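DNA repair protein MmcB-related protein (Silicibacter pomeroyi, PDB 3DNX) is of unknown function but probably acts in DNA repair, as a member of the PDDEXK nuclease-like superfamily. Local coordinates at residues W72-V86 with L94-A106. Sequence-based numbering, arbitrary orientation.
Sequences WQGYLEWCDRYFWAV and LLPAESGLLIADA
Leu95 lays its CD2 methyl over one face of the Trp84 indole, a CH-pi contact 4.0 Å from the centroid of the five-membered ring, while its other branch, CD1, meets Val86 CG1 tip to tip. A forked leucine suits this place because it serves both residues at once. Pro96, with its rigid, puckered ring, touches both indoles: its CG lies above the rim of Trp72, 3.4 Å from CZ2, on the side Trp84 CZ2 also meets, and its CD is 3.6 Å from Trp84 NE1. A type I turn from Pro96 to Ser99 then leads into the strand. Small Ser99 lets the Trp84 edge come close, with NE1 3.1 Å from Ser99 OG. That edge is presented because Trp84 CG stands anti to its carbonyl carbon (chi1 -55°). With an alanine at Trp84, the Leu95 CD2 methyl would probably lose its ring face and a gap open beside Pro96.

Gly100 opens the parallel pairing, its N bonded to Tyr82 O. A side chain here would run into Phe83 CD1, so glycine lets the strands approach. Gly100 O accepts from Trp84 N at 3.0 Å, and Leu102 N gives a shorter bond of 2.8 Å to Trp84 O. Leu101 CD1 packs against Val86 CG2, whereas Leu102 CD1, on the other face, presses on Phe83 CD1 at 3.4 Å. Ile103 adds its CD1 to Val86 CG2, and Ala104 N closes the ladder on Val86 O.

Within the mixed sheet, strand 81-86 is flanked by 54-59 and strand 100-104 by antiparallel 109-113; helix 12-26 packs on Ala85 and Ala104, whose small methyls admit Val20.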
loop_
_atom_site.group_PDB
_atom_site.type_symbol
_atom_site.label_atom_id
_atom_site.label_comp_id
_atom_site.label_asym_id
_atom_site.label_seq_id
_atom_site.Cartn_x
_atom_site.Cartn_y
_atom_site.Cartn_z
ATOM N N TRP A 72 -21.880 14.188 2.995
ATOM C CA TRP A 72 -20.723 13.732 3.779
ATOM C C TRP A 72 -21.095 12.677 4.816
ATOM O O TRP A 72 -20.258 11.863 5.191
ATOM C CB TRP A 72 -20.006 14.917 4.495
ATOM C CG TRP A 72 -20.842 15.556 5.556
ATOM C CD1 TRP A 72 -21.754 16.565 5.395
ATOM C CD2 TRP A 72 -20.880 15.203 6.948
ATOM N NE1 TRP A 72 -22.374 16.845 6.598
ATOM C CE2 TRP A 72 -21.858 16.026 7.567
ATOM C CE3 TRP A 72 -20.218 14.249 7.719
ATOM C CZ2 TRP A 72 -22.175 15.928 8.929
ATOM C CZ3 TRP A 72 -20.524 14.157 9.080
ATOM C CH2 TRP A 72 -21.485 14.999 9.672
ATOM N N GLN A 73 -22.317 12.725 5.332
ATOM C CA GLN A 73 -22.726 11.692 6.284
ATOM C C GLN A 73 -22.616 10.271 5.680
ATOM O O GLN A 73 -22.456 9.317 6.425
ATOM C CB GLN A 73 -24.096 11.958 6.859
ATOM C CG GLN A 73 -23.998 12.885 8.065
ATOM C CD GLN A 73 -25.247 13.658 8.304
ATOM O OE1 GLN A 73 -25.921 13.475 9.317
ATOM N NE2 GLN A 73 -25.582 14.543 7.366
ATOM N N GLY A 74 -22.644 10.168 4.347
ATOM C CA GLY A 74 -22.433 8.898 3.646
ATOM C C GLY A 74 -21.045 8.312 3.765
ATOM O O GLY A 74 -20.857 7.101 3.526
ATOM N N TYR A 75 -20.065 9.144 4.119
ATOM C CA TYR A 75 -18.731 8.643 4.388
ATOM C C TYR A 75 -18.615 7.898 5.717
ATOM O O TYR A 75 -17.700 7.108 5.901
ATOM C CB TYR A 75 -17.691 9.752 4.399
ATOM C CG TYR A 75 -17.533 10.548 3.135
ATOM C CD1 TYR A 75 -17.707 11.931 3.150
ATOM C CD2 TYR A 75 -17.162 9.946 1.932
ATOM C CE1 TYR A 75 -17.530 12.698 2.011
ATOM C CE2 TYR A 75 -16.987 10.720 0.762
ATOM C CZ TYR A 75 -17.180 12.088 0.814
ATOM O OH TYR A 75 -17.021 12.888 -0.295
ATOM N N LEU A 76 -19.526 8.156 6.644
ATOM C CA LEU A 76 -19.415 7.615 8.002
ATOM C C LEU A 76 -19.330 6.083 8.103
ATOM O O LEU A 76 -18.561 5.539 8.915
ATOM C CB LEU A 76 -20.575 8.164 8.852
ATOM C CG LEU A 76 -20.531 9.696 9.071
ATOM C CD1 LEU A 76 -21.554 10.158 10.123
ATOM C CD2 LEU A 76 -19.113 10.146 9.456
ATOM N N GLU A 77 -20.134 5.397 7.295
ATOM C CA GLU A 77 -20.176 3.956 7.291
ATOM C C GLU A 77 -18.918 3.310 6.714
ATOM O O GLU A 77 -18.790 2.090 6.727
ATOM C CB GLU A 77 -21.422 3.458 6.532
ATOM C CG GLU A 77 -21.499 3.789 5.026
ATOM C CD GLU A 77 -22.537 2.929 4.323
ATOM O OE1 GLU A 77 -22.775 1.793 4.805
ATOM O OE2 GLU A 77 -23.112 3.369 3.299
ATOM N N TRP A 78 -17.998 4.116 6.199
ATOM C CA TRP A 78 -16.781 3.596 5.582
ATOM C C TRP A 78 -15.528 3.877 6.395
ATOM O O TRP A 78 -14.432 3.737 5.860
ATOM C CB TRP A 78 -16.627 4.181 4.178
ATOM C CG TRP A 78 -17.758 3.812 3.308
ATOM C CD1 TRP A 78 -18.753 4.630 2.872
ATOM C CD2 TRP A 78 -18.056 2.502 2.794
ATOM N NE1 TRP A 78 -19.651 3.915 2.103
ATOM C CE2 TRP A 78 -19.246 2.609 2.041
ATOM C CE3 TRP A 78 -17.431 1.249 2.900
ATOM C CZ2 TRP A 78 -19.809 1.528 1.388
ATOM C CZ3 TRP A 78 -17.981 0.181 2.251
ATOM C CH2 TRP A 78 -19.172 0.318 1.507
ATOM N N CYS A 79 -15.693 4.276 7.666
ATOM C CA CYS A 79 -14.559 4.599 8.531
ATOM C C CYS A 79 -14.866 4.400 10.010
ATOM O O CYS A 79 -16.008 4.246 10.396
ATOM C CB CYS A 79 -14.076 6.036 8.279
ATOM S SG CYS A 79 -15.258 7.350 8.632
ATOM N N ASP A 80 -13.814 4.306 10.811
ATOM C CA ASP A 80 -13.928 4.312 12.253
ATOM C C ASP A 80 -14.062 5.750 12.753
ATOM O O ASP A 80 -14.818 5.990 13.678
ATOM C CB ASP A 80 -12.709 3.675 12.901
ATOM C CG ASP A 80 -12.540 2.242 12.531
ATOM O OD1 ASP A 80 -13.510 1.452 12.651
ATOM O OD2 ASP A 80 -11.434 1.888 12.150
ATOM N N ARG A 81 -13.341 6.688 12.131
ATOM C CA ARG A 81 -13.365 8.102 12.498
ATOM C C ARG A 81 -13.362 8.948 11.226
ATOM O O ARG A 81 -12.659 8.640 10.281
ATOM C CB ARG A 81 -12.170 8.474 13.361
ATOM C CG ARG A 81 -12.099 7.729 14.686
ATOM C CD ARG A 81 -11.069 8.345 15.593
ATOM N NE ARG A 81 -10.627 7.436 16.642
ATOM C CZ ARG A 81 -10.889 7.552 17.941
ATOM N NH1 ARG A 81 -10.418 6.648 18.783
ATOM N NH2 ARG A 81 -11.567 8.565 18.419
ATOM N N TYR A 82 -14.205 9.962 11.219
ATOM C CA TYR A 82 -14.368 10.934 10.129
ATOM C C TYR A 82 -13.955 12.339 10.565
ATOM O O TYR A 82 -14.389 12.851 11.637
ATOM C CB TYR A 82 -15.836 10.973 9.671
ATOM C CG TYR A 82 -16.061 11.995 8.609
ATOM C CD1 TYR A 82 -15.817 11.699 7.287
ATOM C CD2 TYR A 82 -16.527 13.279 8.932
ATOM C CE1 TYR A 82 -15.993 12.653 6.293
ATOM C CE2 TYR A 82 -16.687 14.240 7.958
ATOM C CZ TYR A 82 -16.454 13.900 6.632
ATOM O OH TYR A 82 -16.625 14.824 5.641
ATOM N N PHE A 83 -13.096 12.961 9.748
ATOM C CA PHE A 83 -12.511 14.286 10.007
ATOM C C PHE A 83 -12.664 15.186 8.805
ATOM O O PHE A 83 -12.628 14.723 7.634
ATOM C CB PHE A 83 -11.001 14.268 10.242
ATOM C CG PHE A 83 -10.544 13.405 11.386
ATOM C CD1 PHE A 83 -10.111 13.956 12.573
ATOM C CD2 PHE A 83 -10.514 12.020 11.240
ATOM C CE1 PHE A 83 -9.660 13.143 13.616
ATOM C CE2 PHE A 83 -10.063 11.212 12.262
ATOM C CZ PHE A 83 -9.654 11.768 13.459
ATOM N N TRP A 84 -12.798 16.482 9.111
ATOM C CA TRP A 84 -12.536 17.547 8.153
ATOM C C TRP A 84 -11.103 18.020 8.300
ATOM O O TRP A 84 -10.552 17.940 9.384
ATOM C CB TRP A 84 -13.474 18.716 8.365
ATOM C CG TRP A 84 -14.914 18.354 8.332
ATOM C CD1 TRP A 84 -15.690 18.062 9.397
ATOM C CD2 TRP A 84 -15.754 18.250 7.170
ATOM N NE1 TRP A 84 -16.980 17.788 8.980
ATOM C CE2 TRP A 84 -17.022 17.872 7.610
ATOM C CE3 TRP A 84 -15.539 18.435 5.797
ATOM C CZ2 TRP A 84 -18.088 17.699 6.734
ATOM C CZ3 TRP A 84 -16.587 18.244 4.929
ATOM C CH2 TRP A 84 -17.833 17.873 5.391
ATOM N N ALA A 85 -10.500 18.463 7.204
ATOM C CA ALA A 85 -9.188 19.146 7.220
ATOM C C ALA A 85 -9.354 20.449 6.416
ATOM O O ALA A 85 -9.787 20.424 5.279
ATOM C CB ALA A 85 -8.068 18.265 6.636
ATOM N N VAL A 86 -9.039 21.569 7.056
ATOM C CA VAL A 86 -9.168 22.909 6.491
ATOM C C VAL A 86 -7.963 23.737 6.889
ATOM O O VAL A 86 -7.217 23.377 7.827
ATOM C CB VAL A 86 -10.465 23.603 6.979
ATOM C CG1 VAL A 86 -11.707 22.775 6.578
ATOM C CG2 VAL A 86 -10.452 23.879 8.494
ATOM N N LEU A 94 -18.417 26.546 11.337
ATOM C CA LEU A 94 -19.513 26.124 10.448
ATOM C C LEU A 94 -19.496 24.642 10.157
ATOM O O LEU A 94 -20.476 24.123 9.663
ATOM C CB LEU A 94 -19.465 26.914 9.135
ATOM C CG LEU A 94 -19.637 28.440 9.314
ATOM C CD1 LEU A 94 -19.898 29.091 7.950
ATOM C CD2 LEU A 94 -20.728 28.879 10.333
ATOM N N LEU A 95 -18.385 23.951 10.449
ATOM C CA LEU A 95 -18.336 22.508 10.202
ATOM C C LEU A 95 -19.196 21.769 11.271
ATOM O O LEU A 95 -19.347 22.247 12.411
ATOM C CB LEU A 95 -16.918 21.980 10.186
ATOM C CG LEU A 95 -15.977 22.581 9.162
ATOM C CD1 LEU A 95 -14.419 22.306 9.469
ATOM C CD2 LEU A 95 -16.375 22.063 7.793
ATOM N N PRO A 96 -19.763 20.610 10.891
ATOM C CA PRO A 96 -20.562 19.794 11.829
ATOM C C PRO A 96 -19.816 19.537 13.165
ATOM O O PRO A 96 -18.646 19.105 13.162
ATOM C CB PRO A 96 -20.749 18.485 11.089
ATOM C CG PRO A 96 -20.577 18.807 9.642
ATOM C CD PRO A 96 -19.691 20.025 9.549
ATOM N N ALA A 97 -20.507 19.775 14.271
ATOM C CA ALA A 97 -19.934 19.665 15.598
ATOM C C ALA A 97 -19.434 18.265 15.930
ATOM O O ALA A 97 -18.479 18.120 16.689
ATOM C CB ALA A 97 -20.973 20.069 16.609
ATOM N N GLU A 98 -20.090 17.261 15.360
ATOM C CA GLU A 98 -19.849 15.832 15.639
ATOM C C GLU A 98 -18.599 15.279 14.957
ATOM O O GLU A 98 -18.106 14.213 15.322
ATOM C CB GLU A 98 -21.080 14.990 15.246
ATOM C CG GLU A 98 -21.842 15.439 13.959
ATOM C CD GLU A 98 -22.625 16.761 14.130
ATOM O OE1 GLU A 98 -22.939 17.143 15.268
ATOM O OE2 GLU A 98 -22.900 17.433 13.125
ATOM N N SER A 99 -18.107 15.992 13.950
ATOM C CA SER A 99 -16.939 15.598 13.193
ATOM C C SER A 99 -15.615 15.913 13.880
ATOM O O SER A 99 -15.508 16.807 14.709
ATOM C CB SER A 99 -16.977 16.326 11.859
ATOM O OG SER A 99 -18.178 15.958 11.179
ATOM N N GLY A 100 -14.601 15.144 13.538
ATOM C CA GLY A 100 -13.236 15.498 13.865
ATOM C C GLY A 100 -12.740 16.647 12.997
ATOM O O GLY A 100 -13.357 16.976 11.987
ATOM N N LEU A 101 -11.641 17.288 13.429
ATOM C CA LEU A 101 -11.142 18.444 12.721
ATOM C C LEU A 101 -9.645 18.554 12.802
ATOM O O LEU A 101 -9.056 18.551 13.904
ATOM C CB LEU A 101 -11.797 19.745 13.275
ATOM C CG LEU A 101 -11.396 21.095 12.622
ATOM C CD1 LEU A 101 -11.776 21.171 11.134
ATOM C CD2 LEU A 101 -12.055 22.320 13.374
ATOM N N LEU A 102 -9.029 18.739 11.633
ATOM C CA LEU A 102 -7.631 19.091 11.548
ATOM C C LEU A 102 -7.512 20.449 10.919
ATOM O O LEU A 102 -8.271 20.787 10.009
ATOM C CB LEU A 102 -6.805 18.106 10.675
ATOM C CG LEU A 102 -6.564 16.686 11.186
ATOM C CD1 LEU A 102 -7.771 15.846 10.900
ATOM C CD2 LEU A 102 -5.375 16.090 10.519
ATOM N N ILE A 103 -6.554 21.217 11.402
ATOM C CA ILE A 103 -6.108 22.404 10.688
ATOM C C ILE A 103 -4.794 22.068 9.984
ATOM O O ILE A 103 -3.863 21.572 10.619
ATOM C CB ILE A 103 -5.906 23.612 11.637
ATOM C CG1 ILE A 103 -7.131 23.868 12.536
ATOM C CG2 ILE A 103 -5.499 24.832 10.837
ATOM C CD1 ILE A 103 -8.340 24.308 11.803
ATOM N N ALA A 104 -4.735 22.313 8.674
ATOM C CA ALA A 104 -3.662 21.821 7.829
ATOM C C ALA A 104 -3.202 22.901 6.846
ATOM O O ALA A 104 -3.898 23.918 6.628
ATOM C CB ALA A 104 -4.131 20.561 7.053
ATOM N N ASP A 105 -2.003 22.680 6.310
ATOM C CA ASP A 105 -1.503 23.378 5.113
ATOM C C ASP A 105 -0.623 22.400 4.346
ATOM O O ASP A 105 -0.664 21.230 4.648
ATOM C CB ASP A 105 -0.783 24.705 5.442
ATOM C CG ASP A 105 0.484 24.540 6.303
ATOM O OD1 ASP A 105 1.055 23.442 6.469
ATOM O OD2 ASP A 105 0.946 25.567 6.828
ATOM N N ALA A 106 0.174 22.864 3.378
ATOM C CA ALA A 106 0.956 21.936 2.564
ATOM C C ALA A 106 2.060 21.281 3.357
ATOM O O ALA A 106 2.596 20.308 2.884
ATOM C CB ALA A 106 1.551 22.624 1.308
#